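Local coordinates for nitrate transport protein (Parabacteroides distasonis, PDB 3HN0), which probably serves as the substrate-binding component of an ABC transporter, capturing a small solute, perhaps nitrate or a related compound, for uptake into the cell, at residues A21-E25 / N26-I30; G105-P108 / D109-R113; T233-S236 / I237-C240. All coordinates share one frame; numbering follows the deposited sequence.

Interaction 1: residues A21-E25 / N26-I30; sequences ADWLE and NPPII
Asn26 folds back over the last turn of helix 21-25 and is held there at both its backbone and its side chain by Asp22. The backbone N of Asn26 donates to Asp22 O at 2.8 Å, a final i to i-4 bond made by the first residue to leave helical geometry. Its amide nitrogen ND2 reaches Asp22 OD1 at 3.2 Å; the carboxylate oxygen lies almost in the amide plane, whereas ND2 meets it on the syn side, tilted 32° out of the carboxylate plane. With CG of Asp22 anti to the backbone N (chi1 -167°), the carboxylate swings forward to this meeting. A water lies between Asp22 OD2 and Asn26 O, 2.6 Å from Asn26 O, and adds a third link between the two residues. The CG methylene of Glu25 runs alongside the Asn26 amide, 3.2 Å from ND2.

Beyond Asn26 the chain turns across the indole of Trp23. Pro28 CG sits over one face of the five-membered ring, 3.5 Å from its centroid and 10° off the normal, a CH-pi contact in which the two side chains cross at about a right angle. Pro27 bridges these two parts, its CA making a C-H...O contact of 3.2 Å with Trp23 O.

The turn thus passes from a short surface helix to edge strand 29-30 of the large mixed sheet. Trp23 packs on Val35 and Val37 of strand 33-40 and on Leu203 of helix 196-212, while Asp22 OD1 also forms a salt bridge with Lys209 of that helix and Glu25 OE1 bonds Ser220 of helix 214-223.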
# COMPACT_ATOMS: atom_id res chain seq x y z
N ALA A 21 6.88 -5.44 21.58
CA ALA A 21 8.06 -5.96 22.27
C ALA A 21 8.56 -5.02 23.34
O ALA A 21 8.94 -5.48 24.43
CB ALA A 21 9.19 -6.30 21.26
N ASP A 22 8.61 -3.73 23.04
CA ASP A 22 9.18 -2.81 23.99
C ASP A 22 8.28 -2.67 25.24
O ASP A 22 8.74 -2.22 26.25
CB ASP A 22 9.46 -1.44 23.42
CG ASP A 22 10.35 -0.61 24.35
OD1 ASP A 22 11.44 -1.08 24.69
OD2 ASP A 22 9.96 0.51 24.74
N TRP A 23 7.03 -3.07 25.15
CA TRP A 23 6.16 -3.06 26.35
C TRP A 23 6.44 -4.21 27.30
O TRP A 23 6.12 -4.16 28.49
CB TRP A 23 4.70 -3.10 25.95
CG TRP A 23 4.14 -1.83 25.29
CD1 TRP A 23 4.85 -0.74 24.85
CD2 TRP A 23 2.77 -1.55 25.03
NE1 TRP A 23 3.97 0.20 24.30
CE2 TRP A 23 2.70 -0.28 24.40
CE3 TRP A 23 1.60 -2.26 25.20
CZ2 TRP A 23 1.51 0.26 23.98
CZ3 TRP A 23 0.42 -1.71 24.79
CH2 TRP A 23 0.39 -0.44 24.20
N LEU A 24 7.05 -5.27 26.78
CA LEU A 24 7.55 -6.35 27.64
C LEU A 24 8.82 -5.92 28.28
O LEU A 24 9.03 -6.12 29.48
CB LEU A 24 7.78 -7.64 26.83
CG LEU A 24 6.51 -8.34 26.40
CD1 LEU A 24 6.83 -9.44 25.38
CD2 LEU A 24 5.83 -8.93 27.63
N GLU A 25 9.69 -5.32 27.47
CA GLU A 25 10.97 -4.84 27.96
C GLU A 25 10.80 -3.75 29.01
O GLU A 25 11.42 -3.81 30.05
CB GLU A 25 11.83 -4.33 26.79
CG GLU A 25 13.25 -3.87 27.18
CD GLU A 25 14.21 -5.01 27.58
OE1 GLU A 25 13.91 -6.20 27.32
OE2 GLU A 25 15.27 -4.70 28.18
N ASN A 26 9.93 -2.77 28.72
CA ASN A 26 9.78 -1.53 29.49
C ASN A 26 8.30 -1.16 29.56
O ASN A 26 7.84 -0.28 28.82
CB ASN A 26 10.49 -0.38 28.79
CG ASN A 26 12.01 -0.54 28.81
OD1 ASN A 26 12.64 -0.50 29.86
ND2 ASN A 26 12.60 -0.74 27.62
N PRO A 27 7.56 -1.84 30.43
CA PRO A 27 6.10 -1.65 30.46
C PRO A 27 5.73 -0.17 30.67
O PRO A 27 6.22 0.44 31.63
CB PRO A 27 5.66 -2.44 31.67
CG PRO A 27 6.73 -3.51 31.85
CD PRO A 27 8.02 -2.90 31.33
N PRO A 28 4.89 0.39 29.79
CA PRO A 28 4.45 1.78 29.96
C PRO A 28 3.54 1.92 31.16
O PRO A 28 2.92 0.95 31.58
CB PRO A 28 3.64 2.06 28.70
CG PRO A 28 3.88 0.97 27.80
CD PRO A 28 4.47 -0.17 28.50
N ILE A 29 3.48 3.12 31.73
CA ILE A 29 2.56 3.38 32.83
C ILE A 29 1.61 4.45 32.33
O ILE A 29 2.05 5.50 31.84
CB ILE A 29 3.31 3.90 34.08
CG1 ILE A 29 4.26 2.82 34.67
CG2 ILE A 29 2.30 4.36 35.14
CD1 ILE A 29 5.26 3.44 35.57
N ILE A 30 0.33 4.16 32.36
CA ILE A 30 -0.71 5.10 31.93
C ILE A 30 -1.64 5.31 33.11
O ILE A 30 -2.20 4.32 33.64
CB ILE A 30 -1.49 4.52 30.71
CG1 ILE A 30 -0.50 4.37 29.54
CG2 ILE A 30 -2.71 5.42 30.37
CD1 ILE A 30 -1.09 3.69 28.31
O HOH W 1 7.88 0.94 26.56

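Interaction 2: residues G105-P108 / D109-R113; sequences GTTP and DILTR
Pro108 O is gripped twice by Thr112, one turn further along the helix. The hydroxyl OG1 donates to it at 2.7 Å and the backbone N at 3.1 Å, and the two approach from opposite faces of the carbonyl plane. Thr112 OG1 lies anti to its own carbonyl carbon (chi1 -62°), a torsion that folds the hydroxyl back toward the preceding turn. The carbonyl is therefore shared between a main-chain bond, bent at the hydrogen, and a shorter side-chain bond.

Ahead of this pair the helix opens with two straight backbone bonds, Ile110 N to Thr106 O and Leu111 N to Thr107 O. Thr106 holds the N-cap position without a capping bond from its side chain; OG1 instead pairs with Gly103 O. Helix 107-119 is the crossover of a beta-alpha-beta unit, linking parallel strands 99-100 and 125-126, and these residues form its first turns.

Asp109 ties the incoming loop to the helix. Its OD2 accepts from Gly105 N at 2.8 Å, nearly linear at 177°, through the anti lone pair. The other oxygen, OD1, bonds the hydroxyl of Tyr127 just past strand 125-126. Arg113 approaches the same carboxylate in a salt bridge, NE lying 3.3 Å from OD1 of Asp109, with NH2 making a weak bond to OD2. Asp109 CG lies at the edge of the guanidinium and in its plane, but NE stands 56° out of the carboxylate plane, so the two flat groups are inclined to each other.

On another side, Thr107 and Leu111 run side by side, methyl CG2 of Thr107 lying 3.8 Å from CD1 of Leu111. Thr107 and Ile110 also pack against helix 251-264, through Phe257 and Ile261 respectively.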
# COMPACT_ATOMS: atom_id res chain seq x y z
N GLY A 105 -10.25 -21.76 5.80
CA GLY A 105 -11.43 -20.98 6.13
C GLY A 105 -11.25 -19.64 6.81
O GLY A 105 -12.25 -18.96 7.12
N THR A 106 -9.99 -19.25 7.06
CA THR A 106 -9.68 -18.03 7.80
C THR A 106 -8.83 -17.12 6.92
O THR A 106 -8.62 -17.42 5.75
CB THR A 106 -8.97 -18.30 9.14
OG1 THR A 106 -7.62 -18.76 8.90
CG2 THR A 106 -9.73 -19.35 9.98
N THR A 107 -8.37 -16.00 7.48
CA THR A 107 -7.66 -14.97 6.70
C THR A 107 -6.60 -15.51 5.71
O THR A 107 -6.66 -15.22 4.53
CB THR A 107 -7.11 -13.89 7.62
OG1 THR A 107 -8.19 -13.37 8.41
CG2 THR A 107 -6.52 -12.76 6.79
N PRO A 108 -5.59 -16.26 6.19
CA PRO A 108 -4.54 -16.68 5.25
C PRO A 108 -5.04 -17.46 4.04
O PRO A 108 -4.57 -17.28 2.92
CB PRO A 108 -3.60 -17.56 6.10
CG PRO A 108 -4.37 -17.92 7.32
CD PRO A 108 -5.31 -16.72 7.56
N ASP A 109 -6.02 -18.33 4.24
CA ASP A 109 -6.64 -19.08 3.16
C ASP A 109 -7.36 -18.17 2.13
O ASP A 109 -7.11 -18.19 0.92
CB ASP A 109 -7.64 -20.05 3.79
CG ASP A 109 -8.33 -20.94 2.80
OD1 ASP A 109 -7.84 -21.03 1.65
OD2 ASP A 109 -9.35 -21.57 3.18
N ILE A 110 -8.25 -17.32 2.64
CA ILE A 110 -9.01 -16.40 1.79
C ILE A 110 -8.11 -15.48 0.97
O ILE A 110 -8.31 -15.32 -0.24
CB ILE A 110 -10.05 -15.61 2.58
CG1 ILE A 110 -11.11 -16.55 3.16
CG2 ILE A 110 -10.70 -14.53 1.65
CD1 ILE A 110 -11.77 -16.07 4.47
N LEU A 111 -7.10 -14.90 1.61
CA LEU A 111 -6.16 -14.02 0.93
C LEU A 111 -5.32 -14.73 -0.12
O LEU A 111 -4.95 -14.13 -1.15
CB LEU A 111 -5.28 -13.25 1.92
CG LEU A 111 -6.08 -12.20 2.76
CD1 LEU A 111 -5.13 -11.33 3.59
CD2 LEU A 111 -7.00 -11.34 1.91
N THR A 112 -5.00 -15.99 0.12
CA THR A 112 -4.26 -16.77 -0.85
C THR A 112 -5.17 -17.00 -2.05
O THR A 112 -4.76 -16.80 -3.18
CB THR A 112 -3.78 -18.11 -0.24
OG1 THR A 112 -2.89 -17.82 0.86
CG2 THR A 112 -3.03 -18.95 -1.26
N ARG A 113 -6.42 -17.36 -1.80
CA ARG A 113 -7.36 -17.56 -2.90
C ARG A 113 -7.55 -16.27 -3.69
O ARG A 113 -7.58 -16.27 -4.91
CB ARG A 113 -8.69 -18.11 -2.38
CG ARG A 113 -8.59 -19.60 -2.00
CD ARG A 113 -9.97 -20.15 -1.73
NE ARG A 113 -10.30 -20.13 -0.31
CZ ARG A 113 -11.51 -19.94 0.20
NH1 ARG A 113 -12.56 -19.70 -0.59
NH2 ARG A 113 -11.67 -19.99 1.52

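Interaction 3: residues T233-S236 / I237-C240; sequences TPKS and IERC
Arg239 folds its side chain back along the helix, laying one face of its guanidinium over Lys235 O, which sits 4.0 Å above the centre of the plane. Ser236 N lies over the same face nearer the rim, while CG of Arg239 touches Lys235 O at 3.5 Å. A bend at chi3 (-72°) returns the group toward the start of helix 234-240, where Thr233 and Ser236 form a capping box. Thr233 N donates almost straight to Ser236 OG at 2.9 Å, and on the N-cap side, Thr233 OG1 accepts a weak capping bond from Lys235 N.

The helix itself is carried by successive i to i-4 bonds, among them Arg239 N to Lys235 O at 3.0 Å. Outside it, Arg239 NE forms a salt bridge with Glu151, and Ser236 OG also bonds the hydroxyl of Ser155 on helix 153-160. Ile237 packs on Ile218 of helix 214-223 and on Ile18.

Along the exposed flank, Lys235 and Glu238 run side by side without closing an ion pair: NZ of Lys235 stays 5.0 Å from OE1 of Glu238, and the nearest side-chain approach is CG of Lys235 to that same oxygen, at 4.1 Å.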
# COMPACT_ATOMS: atom_id res chain seq x y z
N THR A 233 15.34 -12.33 12.42
CA THR A 233 16.44 -11.47 12.05
C THR A 233 15.85 -10.08 11.68
O THR A 233 14.62 -9.93 11.58
CB THR A 233 17.21 -12.02 10.82
OG1 THR A 233 16.39 -11.88 9.65
CG2 THR A 233 17.63 -13.47 11.04
N PRO A 234 16.69 -9.06 11.52
CA PRO A 234 16.13 -7.78 11.09
C PRO A 234 15.33 -7.86 9.81
O PRO A 234 14.34 -7.16 9.69
CB PRO A 234 17.37 -6.87 10.97
CG PRO A 234 18.26 -7.43 12.02
CD PRO A 234 18.09 -8.90 11.96
N LYS A 235 15.68 -8.76 8.88
CA LYS A 235 14.84 -8.93 7.67
C LYS A 235 13.44 -9.45 7.99
O LYS A 235 12.48 -9.05 7.37
CB LYS A 235 15.52 -9.81 6.64
CG LYS A 235 16.59 -9.06 5.85
CD LYS A 235 17.10 -9.92 4.70
CE LYS A 235 18.52 -9.56 4.26
NZ LYS A 235 18.65 -8.12 3.93
N SER A 236 13.33 -10.28 9.03
CA SER A 236 12.04 -10.79 9.48
C SER A 236 11.18 -9.61 9.93
O SER A 236 10.03 -9.50 9.58
CB SER A 236 12.20 -11.75 10.68
OG SER A 236 13.26 -12.70 10.48
N ILE A 237 11.78 -8.73 10.72
CA ILE A 237 11.03 -7.54 11.18
C ILE A 237 10.59 -6.67 10.02
O ILE A 237 9.43 -6.27 9.95
CB ILE A 237 11.84 -6.77 12.22
CG1 ILE A 237 11.88 -7.61 13.49
CG2 ILE A 237 11.19 -5.40 12.49
CD1 ILE A 237 12.52 -6.91 14.68
N GLU A 238 11.49 -6.47 9.04
CA GLU A 238 11.14 -5.71 7.84
C GLU A 238 9.92 -6.28 7.12
O GLU A 238 9.00 -5.53 6.72
CB GLU A 238 12.30 -5.59 6.84
CG GLU A 238 13.42 -4.65 7.21
CD GLU A 238 14.71 -4.90 6.37
OE1 GLU A 238 14.65 -5.45 5.22
OE2 GLU A 238 15.79 -4.55 6.89
N ARG A 239 9.89 -7.61 6.96
CA ARG A 239 8.75 -8.27 6.34
C ARG A 239 7.42 -8.14 7.09
O ARG A 239 6.37 -8.27 6.52
CB ARG A 239 9.06 -9.75 6.07
CG ARG A 239 10.11 -9.93 4.98
CD ARG A 239 10.16 -11.35 4.46
NE ARG A 239 10.76 -12.21 5.46
CZ ARG A 239 12.02 -12.64 5.49
NH1 ARG A 239 12.93 -12.30 4.56
NH2 ARG A 239 12.40 -13.43 6.47
N CYS A 240 7.48 -7.91 8.40
CA CYS A 240 6.26 -7.74 9.18
C CYS A 240 5.62 -6.38 8.94
O CYS A 240 4.43 -6.21 9.25
CB CYS A 240 6.52 -7.89 10.70
SG CYS A 240 7.01 -9.57 11.11

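Overall arrangement
All three interactions are local, each lying at a helix end: interaction 1 at a C-terminal end, interactions 2 and 3 at N-terminal ends. Interaction 1 is a surface contact by the edge of the large mixed sheet, interaction 2 is buried, and interaction 3 is partly buried. Their centres are 33 Å apart for 1 and 2, on opposite sides of the chain's centre, and about 21 and 22 Å from interaction 3; none touches another. Helix 214-223 is a shared neighbour of 1 and 3. An aromatic-proline contact and a water mark the first, a carboxylate tying loop to helix the second, and a capping box the third.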